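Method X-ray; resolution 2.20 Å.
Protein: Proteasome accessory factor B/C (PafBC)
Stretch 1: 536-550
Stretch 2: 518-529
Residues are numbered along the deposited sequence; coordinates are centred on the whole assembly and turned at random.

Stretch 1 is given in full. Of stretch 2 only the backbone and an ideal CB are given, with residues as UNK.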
# COMPACT_ATOMS: atom_id res chain seq x y z
N PHE A 536 15.44 -14.39 5.15
CA PHE A 536 15.41 -15.58 4.31
C PHE A 536 14.03 -16.20 4.38
O PHE A 536 13.44 -16.35 5.45
CB PHE A 536 16.49 -16.61 4.65
CG PHE A 536 16.42 -17.17 6.03
CD1 PHE A 536 16.82 -16.42 7.13
CD2 PHE A 536 16.08 -18.49 6.21
CE1 PHE A 536 16.79 -16.95 8.40
CE2 PHE A 536 16.06 -19.03 7.48
CZ PHE A 536 16.41 -18.27 8.56
N GLU A 537 13.52 -16.52 3.22
CA GLU A 537 12.29 -17.27 3.06
C GLU A 537 12.60 -18.77 3.18
O GLU A 537 13.60 -19.27 2.64
CB GLU A 537 11.70 -16.99 1.68
CG GLU A 537 10.41 -17.69 1.45
CD GLU A 537 10.04 -17.69 -0.05
OE1 GLU A 537 8.90 -17.29 -0.38
OE2 GLU A 537 10.90 -18.07 -0.91
N ALA A 538 11.77 -19.48 3.95
CA ALA A 538 12.03 -20.89 4.21
C ALA A 538 10.71 -21.60 4.48
O ALA A 538 9.79 -21.04 5.07
CB ALA A 538 12.95 -21.05 5.41
N TYR A 539 10.63 -22.85 4.05
CA TYR A 539 9.50 -23.68 4.44
C TYR A 539 9.76 -24.16 5.87
O TYR A 539 10.76 -24.85 6.10
CB TYR A 539 9.28 -24.86 3.46
CG TYR A 539 7.99 -25.60 3.84
CD1 TYR A 539 8.01 -26.63 4.76
CD2 TYR A 539 6.75 -25.22 3.32
CE1 TYR A 539 6.82 -27.30 5.14
CE2 TYR A 539 5.56 -25.89 3.68
CZ TYR A 539 5.62 -26.93 4.60
OH TYR A 539 4.47 -27.58 4.98
N CYS A 540 8.92 -23.77 6.81
CA CYS A 540 9.11 -24.11 8.21
C CYS A 540 8.33 -25.38 8.53
O CYS A 540 7.11 -25.43 8.33
CB CYS A 540 8.67 -22.98 9.12
SG CYS A 540 8.71 -23.48 10.90
N HIS A 541 9.03 -26.45 8.93
CA HIS A 541 8.30 -27.68 9.26
C HIS A 541 7.55 -27.58 10.57
O HIS A 541 6.68 -28.40 10.80
CB HIS A 541 9.23 -28.90 9.24
CG HIS A 541 9.64 -29.23 7.86
ND1 HIS A 541 10.78 -28.70 7.28
CD2 HIS A 541 8.95 -29.83 6.86
CE1 HIS A 541 10.83 -29.07 6.01
NE2 HIS A 541 9.73 -29.74 5.73
N SER A 542 7.86 -26.62 11.45
CA SER A 542 7.00 -26.44 12.62
C SER A 542 5.68 -25.73 12.31
O SER A 542 4.68 -26.06 12.93
CB SER A 542 7.73 -25.69 13.72
OG SER A 542 8.79 -26.53 14.16
N LYS A 543 5.64 -24.74 11.43
CA LYS A 543 4.37 -24.12 11.07
C LYS A 543 3.71 -24.83 9.90
O LYS A 543 2.58 -24.50 9.54
CB LYS A 543 4.57 -22.64 10.72
CG LYS A 543 5.23 -21.81 11.77
CD LYS A 543 4.45 -21.90 13.12
CE LYS A 543 4.63 -20.62 13.93
NZ LYS A 543 4.73 -20.98 15.38
N ALA A 544 4.41 -25.77 9.27
CA ALA A 544 3.97 -26.41 8.05
C ALA A 544 3.55 -25.36 7.02
O ALA A 544 2.46 -25.39 6.47
CB ALA A 544 2.83 -27.43 8.34
N GLY A 545 4.44 -24.37 6.81
CA GLY A 545 4.23 -23.37 5.79
C GLY A 545 5.46 -22.50 5.60
O GLY A 545 6.39 -22.48 6.43
N VAL A 546 5.40 -21.70 4.55
CA VAL A 546 6.52 -20.83 4.21
C VAL A 546 6.47 -19.66 5.17
O VAL A 546 5.40 -19.11 5.44
CB VAL A 546 6.44 -20.37 2.74
CG1 VAL A 546 7.53 -19.37 2.46
CG2 VAL A 546 6.60 -21.60 1.76
N ARG A 547 7.61 -19.34 5.78
CA ARG A 547 7.74 -18.15 6.60
C ARG A 547 8.94 -17.37 6.12
O ARG A 547 9.80 -17.90 5.40
CB ARG A 547 7.91 -18.50 8.09
CG ARG A 547 6.73 -19.29 8.69
CD ARG A 547 5.58 -18.33 8.94
NE ARG A 547 4.41 -18.93 9.58
CZ ARG A 547 3.53 -19.73 8.99
NH1 ARG A 547 3.65 -20.10 7.71
NH2 ARG A 547 2.50 -20.19 9.70
N ASN A 548 9.02 -16.10 6.56
CA ASN A 548 10.13 -15.22 6.23
C ASN A 548 10.73 -14.77 7.53
O ASN A 548 10.05 -14.13 8.33
CB ASN A 548 9.66 -14.02 5.39
CG ASN A 548 9.31 -14.46 4.01
OD1 ASN A 548 10.17 -14.45 3.14
ND2 ASN A 548 8.10 -14.97 3.82
N PHE A 549 12.00 -15.10 7.73
CA PHE A 549 12.71 -14.87 8.97
C PHE A 549 13.74 -13.75 8.77
O PHE A 549 14.26 -13.55 7.67
CB PHE A 549 13.45 -16.16 9.40
CG PHE A 549 12.51 -17.39 9.63
CD1 PHE A 549 12.27 -18.31 8.63
CD2 PHE A 549 11.98 -17.64 10.88
CE1 PHE A 549 11.47 -19.46 8.86
CE2 PHE A 549 11.16 -18.78 11.13
CZ PHE A 549 10.89 -19.67 10.13
N ARG A 550 14.07 -13.09 9.87
CA ARG A 550 15.10 -12.06 9.88
C ARG A 550 16.44 -12.71 10.18
O ARG A 550 16.58 -13.40 11.20
CB ARG A 550 14.81 -10.99 10.94
CG ARG A 550 13.57 -10.10 10.65
CD ARG A 550 13.34 -9.05 11.74
NE ARG A 550 14.50 -8.17 11.98
CZ ARG A 550 14.69 -6.99 11.38
NH1 ARG A 550 13.78 -6.53 10.51
NH2 ARG A 550 15.78 -6.25 11.64
N UNK A 518 12.87 -20.38 19.46
CA UNK A 518 12.12 -21.50 18.92
C UNK A 518 13.12 -22.32 18.10
O UNK A 518 14.07 -21.77 17.51
CB UNK A 518 10.93 -21.04 18.08
N UNK A 519 12.88 -23.62 18.05
CA UNK A 519 13.74 -24.56 17.34
C UNK A 519 12.91 -25.27 16.29
O UNK A 519 11.83 -25.78 16.59
CB UNK A 519 14.39 -25.56 18.30
N UNK A 520 13.41 -25.31 15.06
CA UNK A 520 12.61 -25.84 13.98
C UNK A 520 13.49 -26.21 12.80
O UNK A 520 14.52 -25.58 12.57
CB UNK A 520 11.54 -24.83 13.56
N UNK A 521 13.04 -27.23 12.05
CA UNK A 521 13.63 -27.63 10.78
C UNK A 521 13.02 -26.80 9.67
O UNK A 521 11.80 -26.65 9.62
CB UNK A 521 13.42 -29.12 10.52
N UNK A 522 13.86 -26.23 8.81
CA UNK A 522 13.40 -25.42 7.68
C UNK A 522 14.10 -25.82 6.39
O UNK A 522 15.27 -26.22 6.38
CB UNK A 522 13.63 -23.93 7.96
N UNK A 523 13.36 -25.69 5.28
CA UNK A 523 13.91 -25.79 3.94
C UNK A 523 14.20 -24.37 3.51
O UNK A 523 13.27 -23.64 3.17
CB UNK A 523 12.96 -26.50 2.97
N UNK A 524 15.45 -23.93 3.52
CA UNK A 524 15.76 -22.57 3.04
C UNK A 524 15.46 -22.44 1.55
O UNK A 524 15.80 -23.30 0.75
CB UNK A 524 17.23 -22.22 3.31
N UNK A 525 14.85 -21.32 1.19
CA UNK A 525 14.45 -21.07 -0.20
C UNK A 525 15.15 -19.88 -0.84
O UNK A 525 15.72 -20.04 -1.92
CB UNK A 525 12.94 -20.85 -0.27
N UNK A 526 15.09 -18.70 -0.22
CA UNK A 526 15.63 -17.47 -0.79
C UNK A 526 16.18 -16.59 0.30
O UNK A 526 15.56 -16.44 1.36
CB UNK A 526 14.56 -16.72 -1.59
N UNK A 527 17.29 -15.97 0.02
CA UNK A 527 17.91 -14.96 0.85
C UNK A 527 17.80 -13.62 0.11
O UNK A 527 18.18 -13.54 -1.06
CB UNK A 527 19.36 -15.32 1.16
N UNK A 528 17.22 -12.62 0.75
CA UNK A 528 16.94 -11.34 0.08
C UNK A 528 17.01 -10.23 1.13
O UNK A 528 16.84 -10.49 2.33
CB UNK A 528 15.57 -11.36 -0.61
N UNK A 529 17.32 -9.01 0.67
CA UNK A 529 17.36 -7.85 1.55
C UNK A 529 16.32 -6.81 1.16
O UNK A 529 15.98 -6.67 -0.01
CB UNK A 529 18.76 -7.22 1.53

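Stretch 2 is a single strand lying antiparallel to strand 536-540, which folds back through a turn at 541-544 into strand 545-550. Position 518 is out of reach of the hairpin; at 519 the CB points away, and the backbone alone comes near, its O 4.0 Å from Ser542 OG. Many residues would serve at either. They are Thr518, whose use appears two positions on, and Glu519, whose carboxylate is hydrogen-bonded elsewhere in the structure.

At 520 the CB points toward stretch 1, tight against Ser542 OG (3.3 Å) and 4.1 Å from Cys540 SG. A long side chain could run past the serine toward the thiol and the Phe549 ring; a donor at its tip would suit the sulfur, an apolar chain the ring. The residue is Arg520. Its NH2 donates to Cys540 SG at 3.3 Å, the edge of the Phe549 ring meets one face of the guanidinium, and NH1 donates to Thr518 OG1 at 2.8 Å, which holds the group in place.

Position 521 binds mainly through its backbone, O accepting from His541 N at 2.9 Å and from His541 ND1 at 3.3 Å. The CB points sideways, 4.2 Å from His541 ND1, so polar residues of several kinds would suit. It is Asp521; a water accepts from its N at 3.1 Å and also bonds Ser542 OG.

The CB at 522 shares a face with Ala538 and Cys540, 3.9 Å from Ala538 CB. A small or branched apolar side chain fits. Val522 places CG1 4.4 Å from both Cys540 CB and Phe549 CE1.

At 523, N and O pair with Tyr539 O and N, both at 2.9 Å. The CB lies on the other face, 4.1 Å from Tyr539 CB, near the histidine ring; a short polar or acidic residue is plausible. Asp523 sets OD2 3.1 Å from His541 CE1, at the ring edge.

No hydrogen bond to stretch 1 uses the nitrogen at 524, and phi is -65°, so proline is allowed among other residues. Pro524 packs its CA 4.0 Å from Ala538 CB.

Here the register shifts in a bulge: Glu537 O accepts from the N of 525 at 2.8 Å, and the N of 526 also donates to Glu537 O, at 3.3 Å. The CB at 525 points toward stretch 1, 3.4 Å from Glu537 O, and an aliphatic chain could extend toward Val546. Leu525 does so, its CD1 4.3 Å from Val546 CG2.

At 526 the CB is 4.0 Å from Glu537 OE2, inviting lysine or arginine. Arg526 forms a salt bridge: NE donates to OE2 of Glu537 at 2.9 Å and NH2 to its OE1 at 3.0 Å.

The CB at 527 lies 4.7 Å from Phe536 CB, on the face that also carries Ala538, which suits an apolar residue; Leu527 brings CD1 to 3.8 Å from Phe536 CB.

The CB at 528 points sideways, with nothing of stretch 1 within 5.5 Å, but Asn548 offers a polar group farther off. A long side chain with a donor at its end could reach it, a tyrosine or a long basic residue among them. Tyr528 does so: its OH donates to Asn548 OD1 at 2.6 Å, and the edge of its ring lies near Glu537 N. Position 529, Ser529, is out of reach.

Stretch 2, residues 518-529: TERDVDPLRLYS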
# COMPACT_ATOMS: atom_id res chain seq x y z
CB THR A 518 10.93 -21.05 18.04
OG1 THR A 518 11.39 -20.15 17.03
CG2 THR A 518 9.85 -20.33 18.88
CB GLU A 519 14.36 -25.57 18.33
CG GLU A 519 15.63 -26.25 17.82
CD GLU A 519 16.25 -27.34 18.78
OE1 GLU A 519 15.50 -28.10 19.49
OE2 GLU A 519 17.51 -27.38 18.84
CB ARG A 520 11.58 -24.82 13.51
CG ARG A 520 12.27 -23.49 13.21
CD ARG A 520 11.21 -22.53 12.81
NE ARG A 520 10.88 -21.62 13.84
CZ ARG A 520 9.83 -20.81 13.81
NH1 ARG A 520 9.69 -19.95 14.79
NH2 ARG A 520 8.91 -20.86 12.84
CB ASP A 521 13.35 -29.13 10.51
CG ASP A 521 14.15 -30.04 11.49
OD1 ASP A 521 15.31 -29.74 11.85
OD2 ASP A 521 13.57 -31.03 11.90
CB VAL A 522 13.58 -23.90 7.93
CG1 VAL A 522 13.03 -23.57 9.22
CG2 VAL A 522 15.06 -23.51 7.93
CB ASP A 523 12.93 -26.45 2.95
CG ASP A 523 12.52 -27.87 3.37
OD1 ASP A 523 13.35 -28.65 3.89
OD2 ASP A 523 11.35 -28.22 3.09
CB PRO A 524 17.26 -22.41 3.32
CG PRO A 524 17.77 -23.80 3.34
CD PRO A 524 16.66 -24.66 3.94
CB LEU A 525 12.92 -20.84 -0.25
CG LEU A 525 12.08 -22.03 0.27
CD1 LEU A 525 10.59 -21.77 0.26
CD2 LEU A 525 12.34 -23.33 -0.56
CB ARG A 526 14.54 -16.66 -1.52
CG ARG A 526 14.24 -17.23 -2.89
CD ARG A 526 13.28 -16.30 -3.63
NE ARG A 526 11.93 -16.42 -3.04
CZ ARG A 526 10.87 -15.85 -3.58
NH1 ARG A 526 11.00 -15.12 -4.71
NH2 ARG A 526 9.69 -16.03 -3.02
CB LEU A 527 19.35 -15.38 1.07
CG LEU A 527 20.29 -14.82 2.10
CD1 LEU A 527 19.67 -14.82 3.46
CD2 LEU A 527 21.53 -15.74 2.01
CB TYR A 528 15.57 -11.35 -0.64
CG TYR A 528 14.44 -11.57 0.33
CD1 TYR A 528 14.15 -12.86 0.79
CD2 TYR A 528 13.67 -10.52 0.80
CE1 TYR A 528 13.11 -13.06 1.72
CE2 TYR A 528 12.66 -10.71 1.69
CZ TYR A 528 12.36 -11.99 2.16
OH TYR A 528 11.32 -12.16 3.07
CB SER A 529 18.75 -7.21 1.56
OG SER A 529 19.17 -7.04 0.23
O HOH W 1 10.29 -28.27 12.93
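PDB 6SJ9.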